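Local coordinates for CurM Sulfotransferase (Moorea producta, PDB 4GBM), which probably transfers a sulfo group from the donor PAPS to an intermediate of curacin biosynthesis, acting as the sulfotransferase domain of a polyketide synthase, at residues L81-G87 with A262-S268; R30-F36 with F154-I160; L248-Q252 with F272-I278. The protein carries 2 engineered substitutions. Where two conformers were deposited one is given. Residue numbers count along the deposited sequence, not the author numbering.

Contact 1 of 3, residues L81-G87 with A262-S268; sequences LSYLGEG and AASLSIS. Engineered in segment 262-268: Ala262 (natural residue Gln), Ala263 (natural residue Lys). With ZN (zinc ion), chain B.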
loop_
_atom_site.group_PDB
_atom_site.type_symbol
_atom_site.label_atom_id
_atom_site.label_comp_id
_atom_site.label_asym_id
_atom_site.label_seq_id
_atom_site.Cartn_x
_atom_site.Cartn_y
_atom_site.Cartn_z
ATOM N N LEU A 81 -12.317 0.672 -10.718
ATOM C CA LEU A 81 -11.762 1.628 -9.759
ATOM C C LEU A 81 -12.305 3.033 -9.991
ATOM O O LEU A 81 -12.591 3.408 -11.132
ATOM C CB LEU A 81 -10.232 1.639 -9.860
ATOM C CG LEU A 81 -9.475 0.315 -9.701
ATOM C CD1 LEU A 81 -8.059 0.460 -10.240
ATOM C CD2 LEU A 81 -9.458 -0.184 -8.257
ATOM N N SER A 82 -12.426 3.804 -8.908
ATOM C CA SER A 82 -12.925 5.184 -8.956
ATOM C C SER A 82 -12.058 6.087 -9.836
ATOM O O SER A 82 -12.561 6.957 -10.549
ATOM C CB SER A 82 -13.013 5.766 -7.545
ATOM O OG SER A 82 -14.037 5.138 -6.794
ATOM N N TYR A 83 -10.751 5.870 -9.771
ATOM C CA TYR A 83 -9.805 6.595 -10.606
ATOM C C TYR A 83 -9.177 5.628 -11.610
ATOM O O TYR A 83 -9.631 4.487 -11.741
ATOM C CB TYR A 83 -8.765 7.304 -9.734
ATOM C CG TYR A 83 -9.387 8.335 -8.809
ATOM C CD1 TYR A 83 -9.597 9.647 -9.240
ATOM C CD2 TYR A 83 -9.785 7.994 -7.517
ATOM C CE1 TYR A 83 -10.177 10.597 -8.404
ATOM C CE2 TYR A 83 -10.368 8.935 -6.675
ATOM C CZ TYR A 83 -10.557 10.233 -7.124
ATOM O OH TYR A 83 -11.130 11.167 -6.294
ATOM N N LEU A 84 -8.149 6.070 -12.326
ATOM C CA LEU A 84 -7.667 5.312 -13.488
ATOM C C LEU A 84 -6.837 4.059 -13.171
ATOM O O LEU A 84 -6.837 3.107 -13.954
ATOM C CB LEU A 84 -6.945 6.231 -14.484
ATOM C CG LEU A 84 -7.726 7.465 -14.959
ATOM C CD1 LEU A 84 -6.848 8.333 -15.847
ATOM C CD2 LEU A 84 -9.026 7.100 -15.683
ATOM N N GLY A 85 -6.142 4.055 -12.034
ATOM C CA GLY A 85 -5.432 2.855 -11.567
ATOM C C GLY A 85 -4.424 2.290 -12.553
ATOM O O GLY A 85 -4.365 1.073 -12.785
ATOM N N GLU A 86 -3.602 3.170 -13.111
ATOM C CA GLU A 86 -2.665 2.783 -14.164
ATOM C C GLU A 86 -1.297 2.321 -13.665
ATOM O O GLU A 86 -0.324 2.364 -14.417
ATOM C CB GLU A 86 -2.498 3.937 -15.153
ATOM C CG GLU A 86 -3.781 4.282 -15.886
ATOM C CD GLU A 86 -3.607 5.344 -16.947
ATOM O OE1 GLU A 86 -4.583 5.574 -17.681
ATOM O OE2 GLU A 86 -2.515 5.949 -17.056
ATOM N N GLY A 87 -1.224 1.870 -12.411
ATOM C CA GLY A 87 0.027 1.344 -11.854
ATOM C C GLY A 87 0.713 0.350 -12.777
ATOM O O GLY A 87 1.916 0.453 -13.037
ATOM N N ALA A 262 -5.064 11.565 -11.896
ATOM C CA ALA A 262 -6.008 10.455 -11.756
ATOM C C ALA A 262 -5.413 9.096 -12.146
ATOM O O ALA A 262 -5.900 8.061 -11.708
ATOM C CB ALA A 262 -7.286 10.726 -12.544
ATOM N N ALA A 263 -4.345 9.117 -12.942
ATOM C CA ALA A 263 -3.723 7.883 -13.434
ATOM C C ALA A 263 -3.004 7.063 -12.353
ATOM O O ALA A 263 -2.935 5.837 -12.460
ATOM C CB ALA A 263 -2.781 8.183 -14.601
ATOM N N SER A 264 -2.489 7.720 -11.318
ATOM C CA SER A 264 -1.782 7.000 -10.247
ATOM C C SER A 264 -2.689 6.680 -9.062
ATOM O O SER A 264 -2.244 6.094 -8.074
ATOM C CB SER A 264 -0.539 7.770 -9.786
ATOM O OG SER A 264 0.470 7.713 -10.780
ATOM N N LEU A 265 -3.957 7.068 -9.167
ATOM C CA LEU A 265 -4.925 6.855 -8.093
ATOM C C LEU A 265 -5.802 5.659 -8.410
ATOM O O LEU A 265 -6.014 5.330 -9.579
ATOM C CB LEU A 265 -5.793 8.101 -7.898
ATOM C CG LEU A 265 -5.333 9.199 -6.938
ATOM C CD1 LEU A 265 -3.904 9.691 -7.214
ATOM C CD2 LEU A 265 -6.332 10.350 -7.013
ATOM N N SER A 266 -6.311 5.008 -7.370
ATOM C CA SER A 266 -7.148 3.833 -7.549
ATOM C C SER A 266 -8.460 4.018 -6.827
ATOM O O SER A 266 -9.490 4.256 -7.472
ATOM C CB SER A 266 -6.427 2.570 -7.057
ATOM O OG SER A 266 -5.318 2.295 -7.891
ATOM N N ILE A 267 -8.413 3.941 -5.496
ATOM C CA ILE A 267 -9.628 3.937 -4.675
ATOM C C ILE A 267 -10.009 5.286 -4.079
ATOM O O ILE A 267 -11.192 5.578 -3.931
ATOM C CB ILE A 267 -9.584 2.863 -3.567
ATOM C CG1 ILE A 267 -8.417 3.104 -2.599
ATOM C CG2 ILE A 267 -9.490 1.470 -4.191
ATOM C CD1 ILE A 267 -8.593 2.446 -1.235
ATOM N N SER A 268 -9.013 6.093 -3.725
ATOM C CA SER A 268 -9.255 7.454 -3.257
ATOM C C SER A 268 -8.049 8.298 -3.628
ATOM O O SER A 268 -7.213 7.866 -4.422
ATOM C CB SER A 268 -9.490 7.491 -1.745
ATOM O OG SER A 268 -9.950 8.773 -1.343
HETATM ZN ZN ZN B . -4.019 7.029 -18.958
HETATM O O HOH W 1 -2.306 6.975 -19.985
#
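Two loops without regular secondary structure lie side by side here, joined mainly through backbone. Four hydrogen bonds run the same way, from amides of 81-87 to carbonyls of 262-268: Tyr83 N to Ser266 O (3.1 Å), Leu84 N to Ala262 O (3.1 Å), Gly85 N to Leu265 O (2.8 Å) and Glu86 N to Ala263 O (2.8 Å). Gly85 has positive phi, and a CB there would run into Leu81 CD1, so glycine suits the turn into helix 87-96, whose N-cap position is held by Glu86. Among the apolar contacts, Tyr83 has the largest area covered by the other loop, 102 Å²: Leu265 CD2 sits 3.9 Å from the centroid of the Tyr83 ring, almost on its normal, as a CH-pi contact, while Tyr83 CB meets Leu265 CB at 3.6 Å. The engineered Ala262 and Ala263 (natural Gln and Lys) present methyls to Leu84, with Leu84 CG 4.1 Å from Ala262 CB and Leu84 CD1 4.3 Å from Ala263 CB. The polar ends find further partners: Ser266 OG, packed against Gly85, bonds His65, and Glu86 OE1 binds a zinc ion at 2.0 Å, with Glu86 OE2 accepting from zinc-bound water 1 at 3.1 Å. These main-chain bonds join two irregular loops, tying the start of helix 87-96 to the long loop between helices 228-239 and 297-305 of the sulfotransferase fold.

Contact 2 of 3, residues R30-F36 with F154-I160; sequences RLPGIIF and FANSKYI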
loop_
_atom_site.group_PDB
_atom_site.type_symbol
_atom_site.label_atom_id
_atom_site.label_comp_id
_atom_site.label_asym_id
_atom_site.label_seq_id
_atom_site.Cartn_x
_atom_site.Cartn_y
_atom_site.Cartn_z
ATOM N N ARG A 30 6.935 -21.415 -6.477
ATOM C CA ARG A 30 6.841 -20.024 -6.045
ATOM C C ARG A 30 7.938 -19.135 -6.632
ATOM O O ARG A 30 9.055 -19.587 -6.915
ATOM C CB ARG A 30 6.810 -19.938 -4.518
ATOM C CG ARG A 30 5.583 -20.607 -3.905
ATOM C CD ARG A 30 5.428 -20.250 -2.442
ATOM N NE ARG A 30 6.503 -20.811 -1.632
ATOM C CZ ARG A 30 6.674 -20.560 -0.339
ATOM N NH1 ARG A 30 5.841 -19.748 0.296
ATOM N NH2 ARG A 30 7.681 -21.119 0.316
ATOM N N LEU A 31 7.591 -17.867 -6.830
ATOM C CA LEU A 31 8.526 -16.865 -7.325
ATOM C C LEU A 31 9.440 -16.414 -6.186
ATOM O O LEU A 31 9.091 -16.575 -5.015
ATOM C CB LEU A 31 7.760 -15.649 -7.868
ATOM C CG LEU A 31 6.864 -15.889 -9.091
ATOM C CD1 LEU A 31 6.016 -14.663 -9.338
ATOM C CD2 LEU A 31 7.707 -16.219 -10.320
ATOM N N PRO A 32 10.606 -15.832 -6.522
ATOM C CA PRO A 32 11.446 -15.232 -5.486
ATOM C C PRO A 32 10.676 -14.173 -4.703
ATOM O O PRO A 32 9.808 -13.485 -5.260
ATOM C CB PRO A 32 12.575 -14.572 -6.285
ATOM C CG PRO A 32 12.602 -15.296 -7.580
ATOM C CD PRO A 32 11.191 -15.679 -7.865
ATOM N N GLY A 33 10.987 -14.051 -3.414
ATOM C CA GLY A 33 10.263 -13.130 -2.537
ATOM C C GLY A 33 10.317 -11.677 -2.955
ATOM O O GLY A 33 11.314 -11.213 -3.525
ATOM N N ILE A 34 9.231 -10.963 -2.675
ATOM C CA ILE A 34 9.178 -9.520 -2.900
ATOM C C ILE A 34 8.954 -8.812 -1.571
ATOM O O ILE A 34 9.073 -9.426 -0.509
ATOM C CB ILE A 34 8.113 -9.123 -3.962
ATOM C CG1 ILE A 34 6.692 -9.494 -3.509
ATOM C CG2 ILE A 34 8.466 -9.744 -5.325
ATOM C CD1 ILE A 34 5.595 -8.870 -4.371
ATOM N N ILE A 35 8.679 -7.515 -1.634
ATOM C CA ILE A 35 8.373 -6.734 -0.439
ATOM C C ILE A 35 6.924 -6.273 -0.526
ATOM O O ILE A 35 6.513 -5.722 -1.545
ATOM C CB ILE A 35 9.303 -5.509 -0.339
ATOM C CG1 ILE A 35 10.761 -5.970 -0.248
ATOM C CG2 ILE A 35 8.917 -4.633 0.867
ATOM C CD1 ILE A 35 11.781 -4.896 -0.672
ATOM N N PHE A 36 6.146 -6.524 0.529
ATOM C CA PHE A 36 4.767 -6.019 0.606
ATOM C C PHE A 36 4.647 -4.911 1.638
ATOM O O PHE A 36 5.281 -4.975 2.695
ATOM C CB PHE A 36 3.794 -7.136 0.988
ATOM C CG PHE A 36 3.574 -8.150 -0.094
ATOM C CD1 PHE A 36 2.666 -7.905 -1.122
ATOM C CD2 PHE A 36 4.266 -9.356 -0.086
ATOM C CE1 PHE A 36 2.460 -8.848 -2.130
ATOM C CE2 PHE A 36 4.068 -10.309 -1.088
ATOM C CZ PHE A 36 3.159 -10.060 -2.108
ATOM N N PHE A 154 4.709 -16.410 -3.797
ATOM C CA PHE A 154 6.082 -15.970 -3.568
ATOM C C PHE A 154 6.691 -16.705 -2.392
ATOM O O PHE A 154 5.993 -17.034 -1.424
ATOM C CB PHE A 154 6.131 -14.473 -3.237
ATOM C CG PHE A 154 5.591 -13.577 -4.318
ATOM C CD1 PHE A 154 6.408 -13.168 -5.363
ATOM C CD2 PHE A 154 4.266 -13.127 -4.282
ATOM C CE1 PHE A 154 5.921 -12.332 -6.369
ATOM C CE2 PHE A 154 3.772 -12.283 -5.292
ATOM C CZ PHE A 154 4.615 -11.891 -6.330
ATOM N N ALA A 155 8.001 -16.925 -2.460
ATOM C CA ALA A 155 8.734 -17.521 -1.361
ATOM C C ALA A 155 9.563 -16.488 -0.601
ATOM O O ALA A 155 10.315 -15.722 -1.204
ATOM C CB ALA A 155 9.625 -18.647 -1.880
ATOM N N ASN A 156 9.414 -16.489 0.726
ATOM C CA ASN A 156 10.199 -15.662 1.649
ATOM C C ASN A 156 10.100 -14.157 1.422
ATOM O O ASN A 156 11.064 -13.410 1.616
ATOM C CB ASN A 156 11.656 -16.140 1.719
ATOM C CG ASN A 156 11.777 -17.540 2.292
ATOM O OD1 ASN A 156 11.829 -18.523 1.550
ATOM N ND2 ASN A 156 11.790 -17.640 3.620
ATOM N N SER A 157 8.907 -13.699 1.050
ATOM C CA SER A 157 8.679 -12.252 0.958
ATOM C C SER A 157 8.837 -11.570 2.316
ATOM O O SER A 157 8.680 -12.198 3.371
ATOM C CB SER A 157 7.280 -11.946 0.413
ATOM O OG SER A 157 7.139 -12.449 -0.904
ATOM N N LYS A 158 9.148 -10.279 2.276
ATOM C CA LYS A 158 9.189 -9.470 3.484
ATOM C C LYS A 158 7.969 -8.563 3.539
ATOM O O LYS A 158 7.483 -8.088 2.508
ATOM C CB LYS A 158 10.472 -8.643 3.536
ATOM C CG LYS A 158 11.695 -9.460 3.924
ATOM C CD LYS A 158 12.921 -8.570 4.060
ATOM C CE LYS A 158 14.136 -9.366 4.508
ATOM N NZ LYS A 158 14.563 -10.374 3.497
ATOM N N TYR A 159 7.481 -8.346 4.753
ATOM C CA TYR A 159 6.274 -7.565 4.986
ATOM C C TYR A 159 6.547 -6.363 5.855
ATOM O O TYR A 159 7.053 -6.492 6.973
ATOM C CB TYR A 159 5.218 -8.448 5.644
ATOM C CG TYR A 159 4.759 -9.531 4.722
ATOM C CD1 TYR A 159 3.685 -9.322 3.865
ATOM C CD2 TYR A 159 5.405 -10.768 4.687
ATOM C CE1 TYR A 159 3.261 -10.312 2.996
ATOM C CE2 TYR A 159 4.990 -11.767 3.819
ATOM C CZ TYR A 159 3.911 -11.534 2.984
ATOM O OH TYR A 159 3.492 -12.513 2.129
ATOM N N ILE A 160 6.224 -5.189 5.318
ATOM C CA ILE A 160 6.254 -3.955 6.088
ATOM C C ILE A 160 4.833 -3.679 6.560
ATOM O O ILE A 160 3.937 -3.470 5.737
ATOM C CB ILE A 160 6.744 -2.776 5.229
ATOM C CG1 ILE A 160 8.135 -3.055 4.656
ATOM C CG2 ILE A 160 6.735 -1.472 6.044
ATOM C CD1 ILE A 160 8.518 -2.079 3.532
HETATM O O HOH W 2 7.355 -18.190 2.090
#
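Phe154, with 149 Å² of its surface buried by 30-36, and Phe36, with 120 Å² buried by 154-160, dominate this parallel pairing. Phe154 follows helix 144-153, and its side chain lies on the same face of the paired strands as Leu31. Ile34 CD1 rests over its ring, 4.0 Å from the Phe154 centroid, in a CH-pi contact, and Leu31 CD1 comes within 3.8 Å of Phe154 CE1. The edge of Phe36 is directed at the face of Phe154 in an offset edge-to-face pair (centroids 5.8 Å apart, planes at 75°). Tyr159 extends this aromatic cluster: its ring is nearly parallel to that of Phe36 but slid aside, with Phe36 CD2 3.4 Å from Tyr159 CE1, and its hydroxyl bonds Glu151.

The strands beneath are neighbours in the central parallel sheet of the P-loop-type alpha/beta fold of sulfotransferases, where 35-39 lies between 132-136 and 158-163. Lys158 N to Ile34 O (2.9 Å), Phe36 N to Lys158 O (2.9 Å) and Ile160 N to Phe36 O (2.8 Å) alternate across the pair. Nearer the N terminus, Ala155 N bonds Leu31 O (2.8 Å). Between these two paired regions Ser157 OG accepts from Ile34 N at 3.1 Å, and at Gly33 a CB would clash with the backbone of 155-157. On the sheet face opposite Phe36, Ile35 CG2 meets Ile160 CD1 at 3.7 Å, and helix 228-239 packs on both residues. Arg30 lays its guanidinium over Ala155 CB, while Arg30 NH1 bonds the Glu151 carbonyl.

Contact 3 of 3, residues L248-Q252 with F272-I278; sequences LQPYQ and FLKHNTI. With ZN (zinc ion), chain D; A3P (adenosine-3'-5'-diphosphate), chain G.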
loop_
_atom_site.group_PDB
_atom_site.type_symbol
_atom_site.label_atom_id
_atom_site.label_comp_id
_atom_site.label_asym_id
_atom_site.label_seq_id
_atom_site.Cartn_x
_atom_site.Cartn_y
_atom_site.Cartn_z
ATOM N N LEU A 248 14.691 10.149 1.435
ATOM C CA LEU A 248 14.196 11.299 2.187
ATOM C C LEU A 248 13.640 12.396 1.289
ATOM O O LEU A 248 13.247 13.464 1.779
ATOM C CB LEU A 248 15.318 11.874 3.063
ATOM C CG LEU A 248 15.822 10.958 4.181
ATOM C CD1 LEU A 248 17.171 11.450 4.680
ATOM C CD2 LEU A 248 14.827 10.882 5.323
ATOM N N GLN A 249 13.605 12.133 -0.018
ATOM C CA GLN A 249 13.200 13.154 -0.985
ATOM C C GLN A 249 12.081 12.678 -1.911
ATOM O O GLN A 249 12.282 12.581 -3.120
ATOM C CB GLN A 249 14.408 13.600 -1.813
ATOM C CG GLN A 249 15.631 14.021 -0.983
ATOM C CD GLN A 249 15.400 15.272 -0.156
ATOM O OE1 GLN A 249 14.543 16.105 -0.476
ATOM N NE2 GLN A 249 16.186 15.422 0.915
ATOM N N PRO A 250 10.881 12.417 -1.353
ATOM C CA PRO A 250 9.825 11.816 -2.175
ATOM C C PRO A 250 9.247 12.717 -3.270
ATOM O O PRO A 250 8.535 12.224 -4.145
ATOM C CB PRO A 250 8.745 11.444 -1.146
ATOM C CG PRO A 250 8.986 12.352 0.012
ATOM C CD PRO A 250 10.475 12.538 0.062
ATOM N N TYR A 251 9.568 14.011 -3.228
ATOM C CA TYR A 251 9.109 14.975 -4.244
ATOM C C TYR A 251 10.138 15.247 -5.341
ATOM O O TYR A 251 9.965 16.159 -6.160
ATOM C CB TYR A 251 8.620 16.272 -3.571
ATOM C CG TYR A 251 7.372 16.027 -2.762
ATOM C CD1 TYR A 251 6.114 16.073 -3.359
ATOM C CD2 TYR A 251 7.456 15.687 -1.414
ATOM C CE1 TYR A 251 4.955 15.810 -2.624
ATOM C CE2 TYR A 251 6.315 15.421 -0.667
ATOM C CZ TYR A 251 5.067 15.488 -1.280
ATOM O OH TYR A 251 3.944 15.216 -0.545
ATOM N N GLN A 252 11.205 14.452 -5.358
ATOM C CA GLN A 252 12.257 14.586 -6.367
ATOM C C GLN A 252 12.300 13.365 -7.286
ATOM O O GLN A 252 12.052 12.239 -6.849
ATOM C CB GLN A 252 13.621 14.794 -5.695
ATOM C CG GLN A 252 13.763 16.136 -4.975
ATOM C CD GLN A 252 15.125 16.335 -4.311
ATOM O OE1 GLN A 252 16.032 15.515 -4.451
ATOM N NE2 GLN A 252 15.265 17.437 -3.583
ATOM N N PHE A 272 -1.098 13.117 -1.582
ATOM C CA PHE A 272 0.351 13.252 -1.598
ATOM C C PHE A 272 0.768 14.562 -2.280
ATOM O O PHE A 272 1.655 15.268 -1.794
ATOM C CB PHE A 272 0.980 12.020 -2.272
ATOM C CG PHE A 272 2.466 12.132 -2.468
ATOM C CD1 PHE A 272 3.338 11.961 -1.390
ATOM C CD2 PHE A 272 2.994 12.410 -3.726
ATOM C CE1 PHE A 272 4.713 12.080 -1.563
ATOM C CE2 PHE A 272 4.369 12.529 -3.908
ATOM C CZ PHE A 272 5.229 12.362 -2.819
ATOM N N LEU A 273 0.104 14.906 -3.379
ATOM C CA LEU A 273 0.462 16.116 -4.118
ATOM C C LEU A 273 -0.155 17.400 -3.543
ATOM O O LEU A 273 -0.022 18.476 -4.135
ATOM C CB LEU A 273 0.172 15.952 -5.615
ATOM C CG LEU A 273 0.963 14.835 -6.314
ATOM C CD1 LEU A 273 0.532 14.706 -7.764
ATOM C CD2 LEU A 273 2.484 15.026 -6.217
ATOM N N LYS A 274 -0.821 17.289 -2.391
ATOM C CA LYS A 274 -1.242 18.476 -1.636
ATOM C C LYS A 274 -0.187 18.899 -0.610
ATOM O O LYS A 274 -0.376 19.873 0.132
ATOM C CB LYS A 274 -2.606 18.258 -0.978
ATOM C CG LYS A 274 -3.747 18.214 -1.993
ATOM C CD LYS A 274 -5.086 18.001 -1.310
ATOM C CE LYS A 274 -6.206 17.825 -2.327
ATOM N NZ LYS A 274 -6.097 16.525 -3.056
ATOM N N HIS A 275 0.927 18.172 -0.591
ATOM C CA HIS A 275 2.074 18.506 0.251
ATOM C C HIS A 275 3.314 18.659 -0.622
ATOM O O HIS A 275 3.291 18.317 -1.808
ATOM C CB HIS A 275 2.271 17.414 1.316
ATOM C CG HIS A 275 1.056 17.193 2.164
ATOM N ND1 HIS A 275 0.781 17.944 3.285
ATOM C CD2 HIS A 275 0.025 16.325 2.042
ATOM C CE1 HIS A 275 -0.357 17.551 3.823
ATOM N NE2 HIS A 275 -0.841 16.570 3.082
ATOM N N ASN A 276 4.389 19.185 -0.045
ATOM C CA ASN A 276 5.645 19.319 -0.786
ATOM C C ASN A 276 6.869 18.876 0.010
ATOM O O ASN A 276 8.010 19.080 -0.422
ATOM C CB ASN A 276 5.818 20.746 -1.342
ATOM C CG ASN A 276 6.021 21.782 -0.258
ATOM O OD1 ASN A 276 6.000 21.464 0.931
ATOM N ND2 ASN A 276 6.216 23.035 -0.667
ATOM N N THR A 277 6.615 18.256 1.162
ATOM C CA THR A 277 7.656 17.689 2.006
ATOM C C THR A 277 7.050 16.557 2.825
ATOM O O THR A 277 5.837 16.351 2.792
ATOM C CB THR A 277 8.286 18.767 2.935
ATOM O OG1 THR A 277 9.464 18.236 3.560
ATOM C CG2 THR A 277 7.290 19.244 3.995
ATOM N N ILE A 278 7.891 15.833 3.558
ATOM C CA ILE A 278 7.391 14.871 4.552
ATOM C C ILE A 278 6.822 15.718 5.688
ATOM O O ILE A 278 7.571 16.368 6.425
ATOM C CB ILE A 278 8.508 13.952 5.062
ATOM C CG1 ILE A 278 9.134 13.180 3.894
ATOM C CG2 ILE A 278 7.955 12.996 6.132
ATOM C CD1 ILE A 278 10.478 12.513 4.220
HETATM ZN ZN ZN D . 1.819 19.538 4.202
HETATM P P1 A3P G . -5.225 12.770 4.407
HETATM O O1P A3P G . -6.675 12.409 4.205
HETATM O O2P A3P G . -4.643 13.575 3.272
HETATM O O3P A3P G . -4.937 13.310 5.779
HETATM P P2 A3P G . -2.707 6.407 2.124
HETATM O O4P A3P G . -2.417 5.156 2.890
HETATM O O5P A3P G . -4.110 6.539 1.602
HETATM O O6P A3P G . -1.653 6.724 1.096
HETATM O "O5'" A3P G . -2.615 7.586 3.227
HETATM C "C5'" A3P G . -3.062 8.902 2.883
HETATM C "C4'" A3P G . -2.619 9.811 4.004
HETATM O "O4'" A3P G . -1.195 9.956 3.943
HETATM C "C3'" A3P G . -3.140 11.226 3.848
HETATM O "O3'" A3P G . -4.482 11.323 4.349
HETATM C "C2'" A3P G . -2.112 12.009 4.657
HETATM O "O2'" A3P G . -2.490 12.080 6.035
HETATM C "C1'" A3P G . -0.830 11.191 4.546
HETATM N N9 A3P G . 0.150 11.885 3.672
HETATM C C8 A3P G . 0.105 12.033 2.332
HETATM N N7 A3P G . 1.163 12.757 1.879
HETATM C C5 A3P G . 1.901 13.080 2.962
HETATM C C6 A3P G . 3.153 13.829 3.223
HETATM N N6 A3P G . 3.843 14.378 2.193
HETATM N N1 A3P G . 3.570 13.926 4.513
HETATM C C2 A3P G . 2.896 13.366 5.543
HETATM N N3 A3P G . 1.754 12.667 5.371
HETATM C C4 A3P G . 1.238 12.499 4.132
HETATM O O HOH W 3 10.964 15.705 1.728
#
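Leu248 opens the segment with its carbonyl near the second loop: Leu248 O is 3.8 Å from Ile278 CD1 and accepts from water 3 at 3.2 Å. Gln249 begins a type I turn closed by Gln252 N to Gln249 O (3.1 Å), which brings the next two side chains toward 272-278. Pro250 touches both Phe272 and Ile278, with Pro250 CB 4.0 Å from Phe272 CZ and Pro250 CG 4.0 Å from Ile278 CG1. Tyr251 is sandwiched. One face makes an offset stack on Phe272 (centroids 4.3 Å apart, planes at 3°); over the other, Asn276 CA lies 3.8 Å from the Tyr251 centroid as a CH-pi contact. Tyr251 OH donates to Phe272 O (2.6 Å) and accepts from A3P N6 (2.9 Å), which also donates to Thr277 O (2.9 Å). These two acceptors read the adenine amino group of the bound nucleotide, forming the base end of its pocket. Beside it, His275 ND1 binds a zinc ion at 2.1 Å, with Asp279 as another ligand. Helix 45-53 backs Pro250, Phe272 and Ile278, while helix 228-239 lies against Leu248 and Ile278.

In the fold
From the N terminus, strands 31-32 and 35-39 start contact 2, which closes only when the chain returns, after 117 intervening residues, along 154-155 and 158-163. Inside that loop lies 81-87, the first half of contact 1, whose partner 262-268 comes long after contact 2 has closed; the two contacts therefore cross. Contact 3 opens later, at 248-252, and closes a short loop at 272-278, crossing contact 1 because 262-268 falls within it. Contacts 2 and 3 are in series. Contact 2 pairs 35-39 with 158-163 in the central sheet, and the short strands 31-32 and 154-155 ahead of them; contact 1 ties the loop after helix 228-239 to the start of helix 87-96, and contact 3 folds that same loop back on itself beside the nucleotide.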